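Local coordinates for protein D-mannonate dehydratase (Streptococcus suis, PDB 3BDK) that probably catalyses the dehydration of D-mannonate to 2-dehydro-3-deoxy-D-gluconate with ferrous or manganese ions, in the pentose and glucuronate interconversion pathway, at residues A[84-89]-A[119-124]; A[91-96]-A[123-128]; A[108-113]-A[212-217]; A[217-222]-A[253-258]. All coordinates share one frame; numbering follows the deposited sequence.

Contact 1 of 4, residues A[84-89]-A[119-124]; sequences ESIPVH and PVVCYN
The side chains of Glu84 and Cys122 meet on one face of the sheet, where the chain leaving strand 79-84 runs beside strand 120-123. In Glu84, CG is anti to the backbone N (chi1 -169°) and the chain then bends at chi2 (96°), which lays the carboxylate alongside the cysteine, with OE2 3.7 Å from Cys122 SG. The charge itself is met by other groups: OE1 forms a salt bridge with Arg328, while OE2 has a long, weak ion pair with Arg26. Just beyond, Ser85 presses its backbone against the strand, its CA 3.0 Å from Cys122 O in a C-H...O contact. The path then diverges from strand 120-123, and the contact passes to aliphatic side chains. Ile86 sends CD1 to within 3.7 Å of Val121 CG1, the two side chains crossing at a slant on the side covered by Ser109 and Val113 of helix 99-114. The carbonyl oxygen Ile86 O sits 3.4 Å from Tyr123 CB and is hydrogen-bonded to Tyr106 OH. Because Tyr123 places CG between its backbone N and carbonyl carbon (chi1 68°), the ring turns away from 84-89 toward Phe201 and Ile202 of helix 191-210. Val88 follows it with one branch, CG2, which lies 4.0 Å from Tyr123 CD1 and 3.7 Å from Asn124 O. This layout, with an acidic residue turned inward at the sugar site and aliphatic groups turned toward the helices, is that of a xylose isomerase-like TIM barrel, in which Glu84 lines the D-mannose pocket.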
# COMPACT_ATOMS: atom_id res chain seq x y z
N GLU A 84 -6.34 -11.93 -18.55
CA GLU A 84 -5.14 -11.33 -19.07
C GLU A 84 -4.58 -12.23 -20.12
O GLU A 84 -3.74 -13.11 -19.86
CB GLU A 84 -4.09 -11.02 -18.03
CG GLU A 84 -2.99 -10.15 -18.60
CD GLU A 84 -3.17 -8.66 -18.32
OE1 GLU A 84 -4.16 -8.27 -17.68
OE2 GLU A 84 -2.29 -7.87 -18.73
N SER A 85 -5.12 -12.01 -21.31
CA SER A 85 -4.52 -12.40 -22.55
C SER A 85 -4.98 -13.75 -23.03
O SER A 85 -4.63 -14.79 -22.47
CB SER A 85 -2.99 -12.30 -22.49
OG SER A 85 -2.47 -11.95 -23.76
N ILE A 86 -5.85 -13.70 -24.04
CA ILE A 86 -5.84 -14.67 -25.11
C ILE A 86 -4.88 -14.10 -26.17
O ILE A 86 -5.18 -13.11 -26.84
CB ILE A 86 -7.24 -14.87 -25.72
CG1 ILE A 86 -8.31 -15.02 -24.63
CG2 ILE A 86 -7.24 -16.08 -26.66
CD1 ILE A 86 -9.74 -15.01 -25.16
N PRO A 87 -3.68 -14.71 -26.29
CA PRO A 87 -2.65 -14.28 -27.24
C PRO A 87 -2.94 -14.54 -28.73
O PRO A 87 -3.02 -15.69 -29.16
CB PRO A 87 -1.41 -15.08 -26.80
CG PRO A 87 -1.97 -16.30 -26.13
CD PRO A 87 -3.24 -15.84 -25.45
N VAL A 88 -3.07 -13.46 -29.48
CA VAL A 88 -3.09 -13.48 -30.94
C VAL A 88 -1.82 -14.15 -31.50
O VAL A 88 -0.70 -13.82 -31.08
CB VAL A 88 -3.18 -12.06 -31.45
CG1 VAL A 88 -3.37 -12.06 -32.92
CG2 VAL A 88 -4.34 -11.34 -30.78
N HIS A 89 -2.00 -15.11 -32.43
CA HIS A 89 -0.90 -15.88 -33.05
C HIS A 89 -0.06 -14.98 -33.96
O HIS A 89 -0.57 -14.03 -34.57
CB HIS A 89 -1.46 -17.09 -33.85
CG HIS A 89 -0.42 -18.11 -34.23
ND1 HIS A 89 0.45 -17.95 -35.29
CD2 HIS A 89 -0.11 -19.31 -33.68
CE1 HIS A 89 1.26 -18.99 -35.37
NE2 HIS A 89 0.95 -19.83 -34.40
N PRO A 119 -16.22 -10.56 -18.09
CA PRO A 119 -16.59 -9.48 -19.03
C PRO A 119 -15.47 -8.72 -19.78
O PRO A 119 -15.78 -7.80 -20.55
CB PRO A 119 -17.34 -8.49 -18.12
CG PRO A 119 -16.86 -8.78 -16.72
CD PRO A 119 -16.00 -10.02 -16.74
N VAL A 120 -14.21 -9.08 -19.58
CA VAL A 120 -13.12 -8.38 -20.25
C VAL A 120 -11.99 -9.31 -20.68
O VAL A 120 -11.62 -10.23 -19.93
CB VAL A 120 -12.53 -7.21 -19.40
CG1 VAL A 120 -11.27 -6.65 -20.03
CG2 VAL A 120 -13.57 -6.09 -19.21
N VAL A 121 -11.46 -9.07 -21.88
CA VAL A 121 -10.29 -9.80 -22.39
C VAL A 121 -9.20 -8.84 -22.89
O VAL A 121 -9.39 -8.14 -23.89
CB VAL A 121 -10.67 -10.79 -23.52
CG1 VAL A 121 -9.44 -11.47 -24.08
CG2 VAL A 121 -11.64 -11.84 -23.02
N CYS A 122 -8.08 -8.79 -22.16
CA CYS A 122 -6.86 -8.10 -22.58
C CYS A 122 -6.09 -8.99 -23.57
O CYS A 122 -6.28 -10.21 -23.59
CB CYS A 122 -6.01 -7.71 -21.34
SG CYS A 122 -4.34 -6.91 -21.66
N TYR A 123 -5.24 -8.37 -24.39
CA TYR A 123 -4.44 -9.05 -25.44
C TYR A 123 -3.60 -7.96 -26.12
O TYR A 123 -3.97 -6.79 -26.07
CB TYR A 123 -5.35 -9.70 -26.49
CG TYR A 123 -6.08 -8.66 -27.29
CD1 TYR A 123 -5.67 -8.31 -28.58
CD2 TYR A 123 -7.14 -7.95 -26.73
CE1 TYR A 123 -6.31 -7.31 -29.29
CE2 TYR A 123 -7.79 -6.95 -27.43
CZ TYR A 123 -7.37 -6.64 -28.71
OH TYR A 123 -8.04 -5.65 -29.39
N ASN A 124 -2.51 -8.34 -26.79
CA ASN A 124 -1.68 -7.37 -27.53
C ASN A 124 -1.60 -7.60 -29.04
O ASN A 124 -2.09 -8.61 -29.54
CB ASN A 124 -0.26 -7.31 -26.96
CG ASN A 124 0.65 -8.37 -27.52
OD1 ASN A 124 0.81 -8.50 -28.73
ND2 ASN A 124 1.28 -9.14 -26.64
O HOH W 1 -0.64 -11.52 -28.62

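Contact 2 of 4, residues A[91-96]-A[123-128]; sequences DIKQGK and YNFMPV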
# COMPACT_ATOMS: atom_id res chain seq x y z
N ASP A 91 1.01 -15.58 -36.85
CA ASP A 91 0.43 -15.67 -38.19
C ASP A 91 -0.72 -14.70 -38.38
O ASP A 91 -0.93 -14.22 -39.49
CB ASP A 91 -0.03 -17.10 -38.49
CG ASP A 91 1.13 -18.07 -38.66
OD1 ASP A 91 2.20 -17.64 -39.16
OD2 ASP A 91 0.96 -19.26 -38.31
N ILE A 92 -1.47 -14.41 -37.32
CA ILE A 92 -2.51 -13.38 -37.43
C ILE A 92 -1.86 -12.01 -37.51
O ILE A 92 -2.23 -11.20 -38.36
CB ILE A 92 -3.54 -13.41 -36.28
CG1 ILE A 92 -4.33 -14.72 -36.31
CG2 ILE A 92 -4.50 -12.22 -36.40
CD1 ILE A 92 -5.06 -15.04 -35.01
N LYS A 93 -0.88 -11.77 -36.64
CA LYS A 93 -0.13 -10.52 -36.61
C LYS A 93 0.55 -10.23 -37.95
O LYS A 93 0.55 -9.08 -38.40
CB LYS A 93 0.92 -10.54 -35.48
CG LYS A 93 0.42 -10.24 -34.05
CD LYS A 93 1.54 -10.50 -33.03
CE LYS A 93 1.09 -10.28 -31.59
NZ LYS A 93 2.06 -10.80 -30.59
N GLN A 94 1.08 -11.27 -38.59
CA GLN A 94 1.77 -11.17 -39.89
C GLN A 94 0.82 -11.15 -41.10
O GLN A 94 1.27 -10.95 -42.23
CB GLN A 94 2.75 -12.32 -40.06
CG GLN A 94 4.11 -12.10 -39.45
CD GLN A 94 4.88 -13.41 -39.29
OE1 GLN A 94 5.96 -13.59 -39.87
NE2 GLN A 94 4.33 -14.33 -38.50
N GLY A 95 -0.47 -11.37 -40.87
CA GLY A 95 -1.45 -11.49 -41.96
C GLY A 95 -1.22 -12.63 -42.96
O GLY A 95 -1.51 -12.49 -44.16
N LYS A 96 -0.70 -13.76 -42.49
CA LYS A 96 -0.45 -14.92 -43.37
C LYS A 96 -1.77 -15.67 -43.71
O LYS A 96 -2.75 -15.57 -42.95
CB LYS A 96 0.62 -15.83 -42.75
CG LYS A 96 1.98 -15.13 -42.52
CD LYS A 96 2.97 -16.02 -41.79
CE LYS A 96 3.81 -16.85 -42.76
NZ LYS A 96 4.12 -18.22 -42.25
N TYR A 123 -5.24 -8.37 -24.39
CA TYR A 123 -4.44 -9.05 -25.44
C TYR A 123 -3.60 -7.96 -26.12
O TYR A 123 -3.97 -6.79 -26.07
CB TYR A 123 -5.35 -9.70 -26.49
CG TYR A 123 -6.08 -8.66 -27.29
CD1 TYR A 123 -5.67 -8.31 -28.58
CD2 TYR A 123 -7.14 -7.95 -26.73
CE1 TYR A 123 -6.31 -7.31 -29.29
CE2 TYR A 123 -7.79 -6.95 -27.43
CZ TYR A 123 -7.37 -6.64 -28.71
OH TYR A 123 -8.04 -5.65 -29.39
N ASN A 124 -2.51 -8.34 -26.79
CA ASN A 124 -1.68 -7.37 -27.53
C ASN A 124 -1.60 -7.60 -29.04
O ASN A 124 -2.09 -8.61 -29.54
CB ASN A 124 -0.26 -7.31 -26.96
CG ASN A 124 0.65 -8.37 -27.52
OD1 ASN A 124 0.81 -8.50 -28.73
ND2 ASN A 124 1.28 -9.14 -26.64
N PHE A 125 -0.97 -6.66 -29.74
CA PHE A 125 -0.68 -6.79 -31.17
C PHE A 125 0.75 -6.33 -31.45
O PHE A 125 0.99 -5.35 -32.17
CB PHE A 125 -1.70 -6.02 -32.01
CG PHE A 125 -2.07 -6.72 -33.29
CD1 PHE A 125 -3.12 -7.64 -33.32
CD2 PHE A 125 -1.36 -6.47 -34.47
CE1 PHE A 125 -3.47 -8.29 -34.51
CE2 PHE A 125 -1.71 -7.11 -35.66
CZ PHE A 125 -2.76 -8.02 -35.68
N MET A 126 1.69 -7.06 -30.87
CA MET A 126 3.07 -6.67 -30.83
C MET A 126 3.91 -7.75 -31.48
O MET A 126 4.05 -8.85 -30.94
CB MET A 126 3.49 -6.47 -29.38
CG MET A 126 4.56 -5.40 -29.17
SD MET A 126 5.19 -5.33 -27.48
CE MET A 126 3.66 -5.53 -26.54
N PRO A 127 4.46 -7.45 -32.65
CA PRO A 127 5.31 -8.41 -33.33
C PRO A 127 6.34 -8.98 -32.38
O PRO A 127 6.85 -8.25 -31.53
CB PRO A 127 6.02 -7.55 -34.36
CG PRO A 127 5.04 -6.47 -34.67
CD PRO A 127 4.30 -6.20 -33.41
N VAL A 128 6.58 -10.29 -32.51
CA VAL A 128 7.70 -11.01 -31.90
C VAL A 128 7.63 -11.19 -30.37
O VAL A 128 7.39 -12.29 -29.89
CB VAL A 128 9.07 -10.43 -32.34
CG1 VAL A 128 10.17 -11.42 -32.03
CG2 VAL A 128 9.07 -10.12 -33.81
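Lys93 of helix 90-93 passes Phe125 at a CA-CA separation of 6.6 Å, where the loop leaving strand 120-123 folds into an Asx turn. That turn is closed by Met126 N, which donates to Asn124 OD1 over 2.7 Å, tilted 34° from the plane of the side-chain carbonyl. Lys93 reaches it with a chain extended beyond CG that slides past Phe125 in the opposite direction. Its CG rests over the centre of one face of the phenyl ring, 4.0 Å from the centroid of the Phe125 ring and 8° off the normal, a CH-pi contact. On the helix side Ile92 CG2 comes to 4.5 Å of Phe125 CE1, and Leu194 and Leu198 of helix 191-210 also pack on the ring. Asn124 ND2 is hydrogen-bonded to Asp130, a residue of the D-mannose pocket, so the Asx turn links the helix to that pocket. Long, weak ion pairs with Glu90 and Asp130 would help balance the lysine charge in this buried place. The ammonium group grips both ends of the turn: NZ donates weakly to Asn124 OD1 at 3.2 Å and more closely to Met126 O at 2.8 Å, approaching the latter carbonyl from 48° above its plane.

Contact 3 of 4, residues A[108-113]-A[212-217]; sequences TSIRNV and AGVKMA
Arg111, whose CA abuts Ala212, shares a helical acceptor with its neighbour: Asn112 N donates to Thr108 O at 2.6 Å. Arg111 N donates weakly to the same Thr108 O at 2.8 Å. This turn of helix 99-114 offers its backbone and two aliphatic side chains to the connection that leads from helix 191-210 into strand 215-218. The methyl group of Ala212 points at the helix, with CB 3.4 Å from Ile110 O and 3.9 Å from Arg111 CA. Gly213, with positive phi, then turns the chain, and Val214 again faces the helix. Val214 CG2 touches both backbone and side chain there, lying 3.6 Å from Ile110 O and 4.1 Å from Val113 CG1. Further along, Met216 is bent at both chi2 (-55°) and chi3 (-80°), which folds its terminal methyl back so that CE meets Ile110 CD1 at 3.8 Å, the two side chains crossing at about a right angle. Val113 also touches Val121 of the adjacent strand, so the helix covers two neighbouring strands of the TIM barrel from outside. The guanidinium of Arg111 forms a salt bridge with Glu211, directly before Ala212, at the border of the contact. Across the interface itself no hydrogen bond forms; methyl groups meeting one another and the backbone carbonyl of Ile110 do the joining, consistent with a largely apolar seam between helix 99-114 and the barrel, well away from the sugar pocket.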
# COMPACT_ATOMS: atom_id res chain seq x y z
N THR A 108 -14.05 -18.77 -30.77
CA THR A 108 -14.72 -19.51 -29.69
C THR A 108 -14.20 -19.17 -28.28
O THR A 108 -14.98 -19.14 -27.31
CB THR A 108 -14.69 -21.04 -29.90
OG1 THR A 108 -13.43 -21.43 -30.45
CG2 THR A 108 -15.82 -21.47 -30.84
N SER A 109 -12.90 -18.91 -28.17
CA SER A 109 -12.34 -18.38 -26.93
C SER A 109 -13.20 -17.24 -26.41
O SER A 109 -13.52 -17.20 -25.21
CB SER A 109 -10.92 -17.90 -27.14
OG SER A 109 -10.08 -19.00 -27.46
N ILE A 110 -13.60 -16.35 -27.30
CA ILE A 110 -14.41 -15.21 -26.90
C ILE A 110 -15.76 -15.69 -26.41
O ILE A 110 -16.31 -15.13 -25.47
CB ILE A 110 -14.66 -14.17 -28.03
CG1 ILE A 110 -13.44 -13.99 -28.95
CG2 ILE A 110 -15.13 -12.84 -27.43
CD1 ILE A 110 -12.25 -13.29 -28.35
N ARG A 111 -16.29 -16.73 -27.06
CA ARG A 111 -17.63 -17.23 -26.72
C ARG A 111 -17.61 -18.05 -25.42
O ARG A 111 -18.36 -17.75 -24.49
CB ARG A 111 -18.26 -18.00 -27.89
CG ARG A 111 -19.05 -17.13 -28.90
CD ARG A 111 -19.68 -17.98 -30.05
NE ARG A 111 -18.67 -18.71 -30.82
CZ ARG A 111 -18.27 -18.40 -32.05
NH1 ARG A 111 -17.33 -19.13 -32.64
NH2 ARG A 111 -18.82 -17.37 -32.70
N ASN A 112 -16.73 -19.05 -25.36
CA ASN A 112 -16.46 -19.78 -24.13
C ASN A 112 -16.23 -18.90 -22.88
O ASN A 112 -16.71 -19.22 -21.78
CB ASN A 112 -15.28 -20.73 -24.35
CG ASN A 112 -15.67 -21.97 -25.14
OD1 ASN A 112 -16.86 -22.23 -25.32
ND2 ASN A 112 -14.70 -22.73 -25.60
N VAL A 113 -15.52 -17.78 -23.06
CA VAL A 113 -15.25 -16.81 -21.99
C VAL A 113 -16.50 -16.00 -21.61
O VAL A 113 -16.75 -15.75 -20.43
CB VAL A 113 -14.03 -15.91 -22.35
CG1 VAL A 113 -13.99 -14.63 -21.52
CG2 VAL A 113 -12.72 -16.70 -22.24
N ALA A 212 -20.95 -12.24 -27.27
CA ALA A 212 -20.68 -12.96 -26.01
C ALA A 212 -20.70 -12.08 -24.73
O ALA A 212 -20.43 -12.58 -23.63
CB ALA A 212 -19.36 -13.76 -26.11
N GLY A 213 -21.01 -10.79 -24.88
CA GLY A 213 -20.98 -9.83 -23.76
C GLY A 213 -19.59 -9.28 -23.40
O GLY A 213 -19.48 -8.22 -22.75
N VAL A 214 -18.56 -10.02 -23.81
CA VAL A 214 -17.14 -9.77 -23.50
C VAL A 214 -16.59 -8.50 -24.16
O VAL A 214 -16.73 -8.33 -25.37
CB VAL A 214 -16.29 -10.96 -23.99
CG1 VAL A 214 -14.81 -10.72 -23.76
CG2 VAL A 214 -16.73 -12.26 -23.34
N LYS A 215 -15.94 -7.63 -23.38
CA LYS A 215 -15.29 -6.42 -23.93
C LYS A 215 -13.78 -6.60 -24.13
O LYS A 215 -13.07 -7.06 -23.22
CB LYS A 215 -15.51 -5.18 -23.05
CG LYS A 215 -16.94 -4.92 -22.64
CD LYS A 215 -17.07 -3.57 -21.94
CE LYS A 215 -18.09 -3.66 -20.80
NZ LYS A 215 -18.52 -2.31 -20.32
N MET A 216 -13.30 -6.25 -25.32
CA MET A 216 -11.89 -6.41 -25.65
C MET A 216 -11.08 -5.18 -25.24
O MET A 216 -11.57 -4.05 -25.32
CB MET A 216 -11.71 -6.67 -27.15
CG MET A 216 -12.52 -7.85 -27.67
SD MET A 216 -12.18 -9.37 -26.76
CE MET A 216 -10.65 -9.89 -27.52
N ALA A 217 -9.85 -5.40 -24.81
CA ALA A 217 -9.01 -4.33 -24.28
C ALA A 217 -7.54 -4.57 -24.58
O ALA A 217 -6.92 -5.47 -24.02
CB ALA A 217 -9.23 -4.19 -22.78

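Contact 4 of 4, residues A[217-222]-A[253-258]; sequences AIHPDD and GITMCV. With MN (manganese (II) ion), chain D; DNO (D-mannose), chain C.
The manganese site of this TIM barrel is built at the C-terminal ends of its parallel strands, and here His219 is a metal ligand, set beside Thr255 and Cys257 of the next strand. Strands 215-218 and 252-257 belong to one beta-alpha-beta unit with helix 237-245. Their pairing rests on Ile218 N, which donates to Gly253 O at 3.0 Å, and on Thr255 N, which donates to Ile218 O at 3.1 Å. Thr255 adds a weak side-chain bond from OG1 to Ala217 O, 3.2 Å long. Past the pairing, the ring of Pro220 takes over, its CG 3.7 Å from Cys257 CB. The imidazole of His219 stands anti to the backbone N (chi1 -161°), and ND1 donates to a lone pair of Pro220 O at 3.2 Å, in the carbonyl plane although 29° out of the imidazole plane. This bond limits rotation of the ring and leaves NE2 for the metal, with Pro220 CD against one ring face near its rim and Cys257 SG lying obliquely to the ring. His219 NE2 is 2.5 Å from the manganese ion, which His286 and Asp330 also bind. The D-mannose binds the same ion: its O2 coordinates manganese at 2.4 Å, while its O1 lies 2.9 Å from OD2 of Asp222, whose OD1 is salt-bridged to Arg133.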
# COMPACT_ATOMS: atom_id res chain seq x y z
N ALA A 217 -9.85 -5.40 -24.81
CA ALA A 217 -9.01 -4.33 -24.28
C ALA A 217 -7.54 -4.57 -24.58
O ALA A 217 -6.92 -5.47 -24.02
CB ALA A 217 -9.23 -4.19 -22.78
N ILE A 218 -6.99 -3.75 -25.48
CA ILE A 218 -5.69 -4.05 -26.08
C ILE A 218 -4.55 -3.49 -25.23
O ILE A 218 -4.47 -2.28 -25.01
CB ILE A 218 -5.59 -3.47 -27.51
CG1 ILE A 218 -4.23 -3.81 -28.12
CG2 ILE A 218 -5.81 -1.97 -27.49
CD1 ILE A 218 -4.24 -3.85 -30.59
N HIS A 219 -3.68 -4.37 -24.77
CA HIS A 219 -2.48 -3.96 -24.05
C HIS A 219 -1.52 -3.21 -24.96
O HIS A 219 -1.11 -3.73 -26.00
CB HIS A 219 -1.78 -5.17 -23.43
CG HIS A 219 -0.83 -4.82 -22.33
ND1 HIS A 219 0.48 -4.45 -22.57
CD2 HIS A 219 -0.98 -4.79 -20.98
CE1 HIS A 219 1.08 -4.20 -21.42
NE2 HIS A 219 0.22 -4.40 -20.45
N PRO A 220 -1.16 -1.99 -24.58
CA PRO A 220 -0.36 -1.12 -25.43
C PRO A 220 1.03 -1.70 -25.70
O PRO A 220 1.41 -2.68 -25.07
CB PRO A 220 -0.24 0.16 -24.60
CG PRO A 220 -0.34 -0.30 -23.19
CD PRO A 220 -1.30 -1.46 -23.21
N ASP A 221 1.76 -1.09 -26.63
CA ASP A 221 3.06 -1.60 -27.03
C ASP A 221 4.13 -1.25 -26.00
O ASP A 221 4.23 -0.11 -25.56
CB ASP A 221 3.46 -1.05 -28.40
CG ASP A 221 2.98 -1.93 -29.54
OD1 ASP A 221 3.12 -1.52 -30.71
OD2 ASP A 221 2.46 -3.03 -29.27
N ASP A 222 4.93 -2.25 -25.62
CA ASP A 222 5.74 -2.16 -24.42
C ASP A 222 7.16 -2.66 -24.67
O ASP A 222 7.42 -3.86 -24.61
CB ASP A 222 5.10 -2.95 -23.28
CG ASP A 222 6.01 -3.07 -22.07
OD1 ASP A 222 7.00 -2.32 -21.99
OD2 ASP A 222 5.73 -3.92 -21.20
N GLY A 253 -11.97 -1.77 -27.10
CA GLY A 253 -11.30 -0.88 -26.14
C GLY A 253 -9.82 -1.14 -25.90
O GLY A 253 -9.18 -2.00 -26.54
N ILE A 254 -9.28 -0.36 -24.98
CA ILE A 254 -7.88 -0.48 -24.61
C ILE A 254 -7.73 -0.91 -23.16
O ILE A 254 -8.66 -0.80 -22.34
CB ILE A 254 -7.14 0.87 -24.80
CG1 ILE A 254 -7.76 1.95 -23.90
CG2 ILE A 254 -7.15 1.30 -26.27
CD1 ILE A 254 -7.09 3.27 -23.96
N THR A 255 -6.55 -1.44 -22.87
CA THR A 255 -6.05 -1.45 -21.53
C THR A 255 -5.12 -0.24 -21.44
O THR A 255 -4.05 -0.21 -22.06
CB THR A 255 -5.26 -2.71 -21.27
OG1 THR A 255 -6.13 -3.84 -21.38
CG2 THR A 255 -4.67 -2.68 -19.89
N MET A 256 -5.56 0.77 -20.69
CA MET A 256 -4.72 1.94 -20.38
C MET A 256 -3.61 1.57 -19.38
O MET A 256 -3.76 1.75 -18.17
CB MET A 256 -5.57 3.08 -19.84
CG MET A 256 -4.74 4.32 -19.37
SD MET A 256 -3.38 4.89 -20.47
CE MET A 256 -4.33 5.62 -21.81
N CYS A 257 -2.51 1.04 -19.89
CA CYS A 257 -1.36 0.76 -19.03
C CYS A 257 -0.54 2.04 -19.05
O CYS A 257 0.33 2.21 -19.91
CB CYS A 257 -0.56 -0.45 -19.53
SG CYS A 257 0.95 -0.77 -18.62
N VAL A 258 -0.86 2.95 -18.14
CA VAL A 258 -0.15 4.21 -18.03
C VAL A 258 1.38 4.06 -18.01
O VAL A 258 2.09 4.95 -18.48
CB VAL A 258 -0.61 5.08 -16.81
CG1 VAL A 258 -2.02 5.54 -17.00
CG2 VAL A 258 -0.42 4.35 -15.47
MN MN D . 1.04 -5.30 -18.29
C1 DNO C . 4.49 -7.36 -19.70
C2 DNO C . 3.49 -7.95 -18.69
C3 DNO C . 3.41 -9.51 -18.68
C4 DNO C . 3.10 -10.32 -19.98
C5 DNO C . 2.06 -9.78 -21.00
C6 DNO C . 1.41 -10.95 -21.75
O1 DNO C . 4.79 -6.17 -19.66
O2 DNO C . 2.20 -7.35 -18.87
O3 DNO C . 2.44 -9.90 -17.71
O4 DNO C . 4.33 -10.66 -20.63
O5 DNO C . 1.01 -9.00 -20.40
O6 DNO C . 2.07 -11.14 -23.00

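Contacts 1, 3 and 4 meet on one parallel sheet, in which strand 120-123 lies between 79-84 and 215-218, and 215-218 is followed by 252-257. Contacts 1 and 3 have centres about 9 Å apart and alternate along the chain; contact 4, in series after contact 1, is about 11 Å from it between centres and shares Ala217 with contact 3. Contact 2 continues contact 1 through Tyr123 and Asn124, about 12 Å off, centre to centre, in the loops beyond the strands. Contact 3 thus ties a surrounding helix to the barrel wall, its centre about 17 Å from that of contact 4, whereas contacts 1 and 4 bring Glu84, His219 and Asp222 to one sugar and metal pocket.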